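Local coordinates for pyruvate kinase (Pseudomonas aeruginosa, PDB 6QXL), which probably catalyses the last step of glycolysis, transferring phosphate from phosphoenolpyruvate to ADP to give pyruvate and ATP, at residues R83-F94 / E143-L154. Numbering follows the deposited sequence.
Sequences RIELQVGDKFRF and ELRCRVLIGGPL
Phe94 turns a ring edge to Cys146, whose SG lies 3.9 Å from Phe94 CE2 and near the ring plane. The two sit in the small beta-barrel B domain that pyruvate kinases carry on the TIM barrel. Here strand 91-94 pairs antiparallel with strand 143-148, and strand 83-86 likewise with 152-154. Both chains bend together, the first through a type II turn from Gln87 to Asp90, the second at a corner at Leu149. Phe92, Phe94, Cys146, Leu144, Leu86 and Leu154 face the domain interior, where Met134 and Leu127 add to the packing. Phe92 CD2 sits over one face of the Phe94 ring, offset toward the rim. Leu86 CD1 in turn lies above a face of the Phe92 ring. The same methyl meets Leu154 CD2 at 4.0 Å and Val148 CG2 at 4.1 Å, so Leu86 links the two strand pairs. Val148 wedges into the turn, its CB 3.5 Å from Gln87 O. Its backbone N and O bond to Asp90 O and Gly89 N, while Asp90 OD2 accepts from Gln87 N.

The face with Glu85, Lys91, Arg93, Arg145 and Arg147 is largely charged. Arg93 and Arg145 run side by side, CG to CG 3.8 Å. Lys91 and Arg147 converge on Glu137, which probably offsets their like charges. The Arg83 side chain runs alongside Pro153, with Arg83 NH2 3.7 Å from Pro153 CB and in a long salt bridge to Glu85. Glu143 has CG between backbone N and carbonyl carbon (chi1 65°) and extends beyond it, which brings its carboxylate to both Arg93 and Arg145. Arg145 holds Glu143 OE1 side-on through NE and NH2. Arg93 NH1 makes a 3.0 Å salt bridge to Glu143 OE2 from the syn side, 27° out of the carboxylate plane.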
ATOM      1  N   ARG A  83      34.355  20.483  45.006  1.00 43.98           N
ATOM      2  CA  ARG A  83      33.329  20.929  44.132  1.00 50.61           C
ATOM      3  C   ARG A  83      33.132  22.412  44.234  1.00 47.80           C
ATOM      4  O   ARG A  83      33.514  23.009  45.182  1.00 53.44           O
ATOM      5  CB  ARG A  83      32.054  20.195  44.529  1.00 57.98           C
ATOM      6  CG  ARG A  83      30.830  20.506  43.704  1.00 68.40           C
ATOM      7  CD  ARG A  83      29.666  19.671  44.148  1.00 77.21           C
ATOM      8  NE  ARG A  83      29.231  19.969  45.504  1.00 88.95           N
ATOM      9  CZ  ARG A  83      28.418  20.963  45.843  1.00 94.18           C
ATOM     10  NH1 ARG A  83      28.073  21.128  47.115  1.00 99.24           N
ATOM     11  NH2 ARG A  83      27.959  21.792  44.919  1.00 92.05           N
ATOM     12  N   ILE A  84      32.601  23.012  43.201  1.00 43.54           N
ATOM     13  CA  ILE A  84      32.241  24.429  43.217  1.00 40.97           C
ATOM     14  C   ILE A  84      30.830  24.588  42.671  1.00 37.30           C
ATOM     15  O   ILE A  84      30.269  23.674  42.083  1.00 39.61           O
ATOM     16  CB  ILE A  84      33.204  25.323  42.381  1.00 45.44           C
ATOM     17  CG1 ILE A  84      33.196  24.883  40.892  1.00 51.77           C
ATOM     18  CG2 ILE A  84      34.617  25.264  42.915  1.00 44.33           C
ATOM     19  CD1 ILE A  84      33.645  25.950  39.915  1.00 58.07           C
ATOM     20  N   GLU A  85      30.285  25.778  42.839  1.00 40.39           N
ATOM     21  CA  GLU A  85      28.978  26.148  42.330  1.00 45.22           C
ATOM     22  C   GLU A  85      29.107  27.404  41.500  1.00 42.84           C
ATOM     23  O   GLU A  85      29.744  28.350  41.913  1.00 41.91           O
ATOM     24  CB  GLU A  85      28.025  26.401  43.516  1.00 61.30           C
ATOM     25  CG  GLU A  85      27.233  25.181  43.962  1.00 68.63           C
ATOM     26  CD  GLU A  85      26.008  24.904  43.093  1.00 77.01           C
ATOM     27  OE1 GLU A  85      25.485  23.770  43.247  1.00 78.56           O
ATOM     28  OE2 GLU A  85      25.492  25.806  42.357  1.00 72.03           O
ATOM     29  N   LEU A  86      28.469  27.418  40.339  1.00 41.81           N
ATOM     30  CA  LEU A  86      28.571  28.524  39.383  1.00 41.50           C
ATOM     31  C   LEU A  86      27.214  29.081  39.073  1.00 40.90           C
ATOM     32  O   LEU A  86      26.246  28.332  38.970  1.00 45.79           O
ATOM     33  CB  LEU A  86      29.241  28.084  38.072  1.00 45.86           C
ATOM     34  CG  LEU A  86      30.706  27.697  38.095  1.00 50.72           C
ATOM     35  CD1 LEU A  86      31.095  27.006  36.778  1.00 57.49           C
ATOM     36  CD2 LEU A  86      31.537  28.961  38.312  1.00 52.06           C
ATOM     37  N   GLN A  87      27.171  30.410  38.922  1.00 44.62           N
ATOM     38  CA  GLN A  87      25.945  31.137  38.638  1.00 50.50           C
ATOM     39  C   GLN A  87      26.005  31.718  37.226  1.00 45.57           C
ATOM     40  O   GLN A  87      27.072  32.000  36.678  1.00 46.33           O
ATOM     41  CB  GLN A  87      25.735  32.237  39.642  1.00 61.78           C
ATOM     42  CG  GLN A  87      25.595  31.718  41.057  1.00 70.81           C
ATOM     43  CD  GLN A  87      25.222  32.818  42.028  1.00 85.97           C
ATOM     44  OE1 GLN A  87      24.497  33.793  41.712  1.00 93.72           O
ATOM     45  NE2 GLN A  87      25.697  32.670  43.272  1.00102.17           N
ATOM     46  N   VAL A  88      24.825  31.933  36.667  1.00 44.96           N
ATOM     47  CA  VAL A  88      24.715  32.514  35.347  1.00 47.81           C
ATOM     48  C   VAL A  88      25.440  33.861  35.340  1.00 50.43           C
ATOM     49  O   VAL A  88      25.326  34.636  36.278  1.00 55.41           O
ATOM     50  CB  VAL A  88      23.237  32.682  34.922  1.00 46.13           C
ATOM     51  CG1 VAL A  88      23.162  33.304  33.517  1.00 42.96           C
ATOM     52  CG2 VAL A  88      22.544  31.296  34.965  1.00 50.95           C
ATOM     53  N   GLY A  89      26.239  34.097  34.296  1.00 47.44           N
ATOM     54  CA  GLY A  89      26.997  35.333  34.153  1.00 46.24           C
ATOM     55  C   GLY A  89      28.403  35.284  34.712  1.00 46.01           C
ATOM     56  O   GLY A  89      29.229  36.128  34.348  1.00 49.98           O
ATOM     57  N   ASP A  90      28.701  34.297  35.564  1.00 42.54           N
ATOM     58  CA  ASP A  90      30.045  34.126  36.095  1.00 45.89           C
ATOM     59  C   ASP A  90      31.057  33.876  34.984  1.00 45.95           C
ATOM     60  O   ASP A  90      30.724  33.394  33.898  1.00 47.88           O
ATOM     61  CB  ASP A  90      30.129  32.951  37.083  1.00 52.47           C
ATOM     62  CG  ASP A  90      29.400  33.215  38.398  1.00 62.56           C
ATOM     63  OD1 ASP A  90      28.708  34.258  38.486  1.00 68.46           O
ATOM     64  OD2 ASP A  90      29.497  32.364  39.317  1.00 59.87           O
ATOM     65  N   LYS A  91      32.309  34.207  35.271  1.00 41.58           N
ATOM     66  CA  LYS A  91      33.415  33.969  34.360  1.00 37.14           C
ATOM     67  C   LYS A  91      34.179  32.747  34.827  1.00 37.89           C
ATOM     68  O   LYS A  91      34.313  32.497  36.036  1.00 38.38           O
ATOM     69  CB  LYS A  91      34.342  35.159  34.319  1.00 38.75           C
ATOM     70  CG  LYS A  91      33.665  36.468  33.932  1.00 43.91           C
ATOM     71  CD  LYS A  91      33.027  36.470  32.540  1.00 49.68           C
ATOM     72  CE  LYS A  91      32.655  37.935  32.243  1.00 50.98           C
ATOM     73  NZ  LYS A  91      31.901  37.961  30.996  1.00 55.08           N
ATOM     74  N   PHE A  92      34.652  31.960  33.870  1.00 39.28           N
ATOM     75  CA  PHE A  92      35.324  30.721  34.192  1.00 35.85           C
ATOM     76  C   PHE A  92      36.298  30.344  33.092  1.00 37.75           C
ATOM     77  O   PHE A  92      36.055  30.624  31.923  1.00 44.90           O
ATOM     78  CB  PHE A  92      34.315  29.610  34.444  1.00 34.22           C
ATOM     79  CG  PHE A  92      34.889  28.410  35.104  1.00 32.62           C
ATOM     80  CD1 PHE A  92      35.122  28.435  36.467  1.00 32.25           C
ATOM     81  CD2 PHE A  92      35.245  27.280  34.378  1.00 33.09           C
ATOM     82  CE1 PHE A  92      35.703  27.329  37.104  1.00 32.37           C
ATOM     83  CE2 PHE A  92      35.809  26.182  35.001  1.00 35.50           C
ATOM     84  CZ  PHE A  92      36.034  26.207  36.375  1.00 32.91           C
ATOM     85  N   ARG A  93      37.388  29.692  33.483  1.00 34.99           N
ATOM     86  CA  ARG A  93      38.468  29.385  32.557  1.00 34.76           C
ATOM     87  C   ARG A  93      38.875  27.929  32.611  1.00 34.45           C
ATOM     88  O   ARG A  93      38.919  27.321  33.686  1.00 34.53           O
ATOM     89  CB  ARG A  93      39.701  30.233  32.893  1.00 38.96           C
ATOM     90  CG  ARG A  93      39.569  31.696  32.570  1.00 45.17           C
ATOM     91  CD  ARG A  93      40.855  32.446  32.920  1.00 48.94           C
ATOM     92  NE  ARG A  93      41.188  32.436  34.333  1.00 50.65           N
ATOM     93  CZ  ARG A  93      42.354  32.010  34.875  1.00 48.81           C
ATOM     94  NH1 ARG A  93      43.302  31.465  34.138  1.00 41.23           N
ATOM     95  NH2 ARG A  93      42.552  32.081  36.170  1.00 52.12           N
ATOM     96  N   PHE A  94      39.209  27.405  31.438  1.00 30.17           N
ATOM     97  CA  PHE A  94      39.778  26.077  31.296  1.00 29.02           C
ATOM     98  C   PHE A  94      41.221  26.265  30.802  1.00 30.73           C
ATOM     99  O   PHE A  94      41.409  26.829  29.726  1.00 27.67           O
ATOM    100  CB  PHE A  94      38.977  25.267  30.293  1.00 26.95           C
ATOM    101  CG  PHE A  94      37.531  25.121  30.653  1.00 25.65           C
ATOM    102  CD1 PHE A  94      37.130  24.175  31.570  1.00 25.43           C
ATOM    103  CD2 PHE A  94      36.566  25.946  30.082  1.00 25.77           C
ATOM    104  CE1 PHE A  94      35.811  24.057  31.925  1.00 26.74           C
ATOM    105  CE2 PHE A  94      35.233  25.816  30.459  1.00 25.08           C
ATOM    106  CZ  PHE A  94      34.870  24.861  31.379  1.00 25.55           C
ATOM    107  N   GLU A 143      44.348  28.550  27.094  1.00 30.38           N
ATOM    108  CA  GLU A 143      43.139  28.558  27.863  1.00 32.84           C
ATOM    109  C   GLU A 143      41.948  29.081  27.108  1.00 28.54           C
ATOM    110  O   GLU A 143      42.102  29.836  26.124  1.00 28.16           O
ATOM    111  CB  GLU A 143      43.282  29.372  29.179  1.00 41.77           C
ATOM    112  CG  GLU A 143      43.513  30.824  29.080  1.00 44.53           C
ATOM    113  CD  GLU A 143      43.745  31.492  30.431  1.00 46.34           C
ATOM    114  OE1 GLU A 143      43.411  32.714  30.608  1.00 45.14           O
ATOM    115  OE2 GLU A 143      44.194  30.862  31.377  1.00 50.33           O
ATOM    116  N   LEU A 144      40.757  28.698  27.580  1.00 28.88           N
ATOM    117  CA  LEU A 144      39.509  29.231  27.080  1.00 30.64           C
ATOM    118  C   LEU A 144      38.866  30.031  28.213  1.00 30.48           C
ATOM    119  O   LEU A 144      38.750  29.541  29.348  1.00 33.09           O
ATOM    120  CB  LEU A 144      38.571  28.128  26.661  1.00 33.53           C
ATOM    121  CG  LEU A 144      38.987  27.240  25.483  1.00 35.37           C
ATOM    122  CD1 LEU A 144      37.903  26.191  25.227  1.00 38.07           C
ATOM    123  CD2 LEU A 144      39.182  27.988  24.156  1.00 39.83           C
ATOM    124  N   ARG A 145      38.463  31.265  27.910  1.00 30.90           N
ATOM    125  CA  ARG A 145      37.844  32.143  28.885  1.00 31.17           C
ATOM    126  C   ARG A 145      36.370  32.248  28.570  1.00 31.09           C
ATOM    127  O   ARG A 145      35.995  32.704  27.478  1.00 31.39           O
ATOM    128  CB  ARG A 145      38.466  33.523  28.828  1.00 33.18           C
ATOM    129  CG  ARG A 145      39.912  33.536  29.281  1.00 34.73           C
ATOM    130  CD  ARG A 145      40.627  34.802  28.878  1.00 36.86           C
ATOM    131  NE  ARG A 145      42.077  34.585  28.937  1.00 36.37           N
ATOM    132  CZ  ARG A 145      43.003  35.238  28.260  1.00 36.59           C
ATOM    133  NH1 ARG A 145      42.633  36.310  27.545  1.00 36.61           N
ATOM    134  NH2 ARG A 145      44.267  34.928  28.426  1.00 37.62           N
ATOM    135  N   CYS A 146      35.533  31.839  29.526  1.00 29.08           N
ATOM    136  CA  CYS A 146      34.127  31.609  29.260  1.00 33.67           C
ATOM    137  C   CYS A 146      33.200  32.380  30.184  1.00 34.31           C
ATOM    138  O   CYS A 146      33.594  32.851  31.262  1.00 36.93           O
ATOM    139  CB  CYS A 146      33.825  30.116  29.381  1.00 34.40           C
ATOM    140  SG  CYS A 146      34.900  29.045  28.383  1.00 37.33           S
ATOM    141  N   ARG A 147      31.958  32.498  29.743  1.00 37.94           N
ATOM    142  CA  ARG A 147      30.853  32.994  30.549  1.00 42.41           C
ATOM    143  C   ARG A 147      29.851  31.858  30.751  1.00 44.18           C
ATOM    144  O   ARG A 147      29.535  31.122  29.800  1.00 41.18           O
ATOM    145  CB  ARG A 147      30.169  34.168  29.830  1.00 46.35           C
ATOM    146  CG  ARG A 147      29.232  34.957  30.716  1.00 44.90           C
ATOM    147  CD  ARG A 147      28.577  36.120  30.006  1.00 43.53           C
ATOM    148  NE  ARG A 147      27.609  35.712  28.989  1.00 43.12           N
ATOM    149  CZ  ARG A 147      27.761  35.751  27.661  1.00 40.76           C
ATOM    150  NH1 ARG A 147      28.911  36.158  27.110  1.00 45.18           N
ATOM    151  NH2 ARG A 147      26.768  35.375  26.876  1.00 38.89           N
ATOM    152  N   VAL A 148      29.335  31.724  31.968  1.00 45.76           N
ATOM    153  CA  VAL A 148      28.355  30.689  32.267  1.00 39.56           C
ATOM    154  C   VAL A 148      26.978  31.117  31.746  1.00 38.68           C
ATOM    155  O   VAL A 148      26.484  32.209  32.047  1.00 40.48           O
ATOM    156  CB  VAL A 148      28.287  30.408  33.783  1.00 39.20           C
ATOM    157  CG1 VAL A 148      27.166  29.415  34.117  1.00 41.18           C
ATOM    158  CG2 VAL A 148      29.646  29.922  34.293  1.00 38.94           C
ATOM    159  N   LEU A 149      26.380  30.254  30.928  1.00 40.45           N
ATOM    160  CA  LEU A 149      25.022  30.457  30.411  1.00 38.77           C
ATOM    161  C   LEU A 149      23.995  29.773  31.312  1.00 41.62           C
ATOM    162  O   LEU A 149      22.921  30.324  31.560  1.00 44.99           O
ATOM    163  CB  LEU A 149      24.896  29.917  28.997  1.00 39.60           C
ATOM    164  CG  LEU A 149      25.654  30.740  27.940  1.00 42.40           C
ATOM    165  CD1 LEU A 149      25.346  30.200  26.545  1.00 44.37           C
ATOM    166  CD2 LEU A 149      25.432  32.278  28.026  1.00 43.08           C
ATOM    167  N   ILE A 150      24.312  28.561  31.766  1.00 39.87           N
ATOM    168  CA  ILE A 150      23.455  27.810  32.661  1.00 44.16           C
ATOM    169  C   ILE A 150      24.315  27.313  33.807  1.00 42.74           C
ATOM    170  O   ILE A 150      25.287  26.586  33.599  1.00 42.41           O
ATOM    171  CB  ILE A 150      22.783  26.628  31.934  1.00 48.26           C
ATOM    172  CG1 ILE A 150      21.722  27.170  30.952  1.00 48.28           C
ATOM    173  CG2 ILE A 150      22.157  25.644  32.927  1.00 45.95           C
ATOM    174  CD1 ILE A 150      21.441  26.265  29.770  1.00 55.15           C
ATOM    175  N   GLY A 151      23.936  27.713  35.013  1.00 45.36           N
ATOM    176  CA  GLY A 151      24.707  27.418  36.195  1.00 46.73           C
ATOM    177  C   GLY A 151      24.457  26.046  36.745  1.00 48.00           C
ATOM    178  O   GLY A 151      23.639  25.308  36.250  1.00 49.12           O
ATOM    179  N   GLY A 152      25.166  25.750  37.829  1.00 46.08           N
ATOM    180  CA  GLY A 152      25.074  24.480  38.509  1.00 44.48           C
ATOM    181  C   GLY A 152      26.380  24.116  39.171  1.00 42.27           C
ATOM    182  O   GLY A 152      27.310  24.910  39.188  1.00 47.35           O
ATOM    183  N   PRO A 153      26.477  22.919  39.721  1.00 42.95           N
ATOM    184  CA  PRO A 153      27.722  22.486  40.327  1.00 43.83           C
ATOM    185  C   PRO A 153      28.720  21.918  39.334  1.00 43.43           C
ATOM    186  O   PRO A 153      28.336  21.447  38.274  1.00 45.53           O
ATOM    187  CB  PRO A 153      27.255  21.401  41.323  1.00 45.02           C
ATOM    188  CG  PRO A 153      26.074  20.806  40.652  1.00 44.06           C
ATOM    189  CD  PRO A 153      25.383  21.939  39.916  1.00 45.72           C
ATOM    190  N   LEU A 154      29.990  21.942  39.709  1.00 39.86           N
ATOM    191  CA  LEU A 154      31.060  21.332  38.934  1.00 38.12           C
ATOM    192  C   LEU A 154      31.975  20.625  39.916  1.00 36.35           C
ATOM    193  O   LEU A 154      32.272  21.162  40.975  1.00 40.74           O
ATOM    194  CB  LEU A 154      31.832  22.407  38.166  1.00 42.46           C
ATOM    195  CG  LEU A 154      32.182  22.172  36.684  1.00 47.96           C
ATOM    196  CD1 LEU A 154      30.970  21.755  35.866  1.00 52.02           C
ATOM    197  CD2 LEU A 154      32.730  23.424  36.026  1.00 46.84           C
TER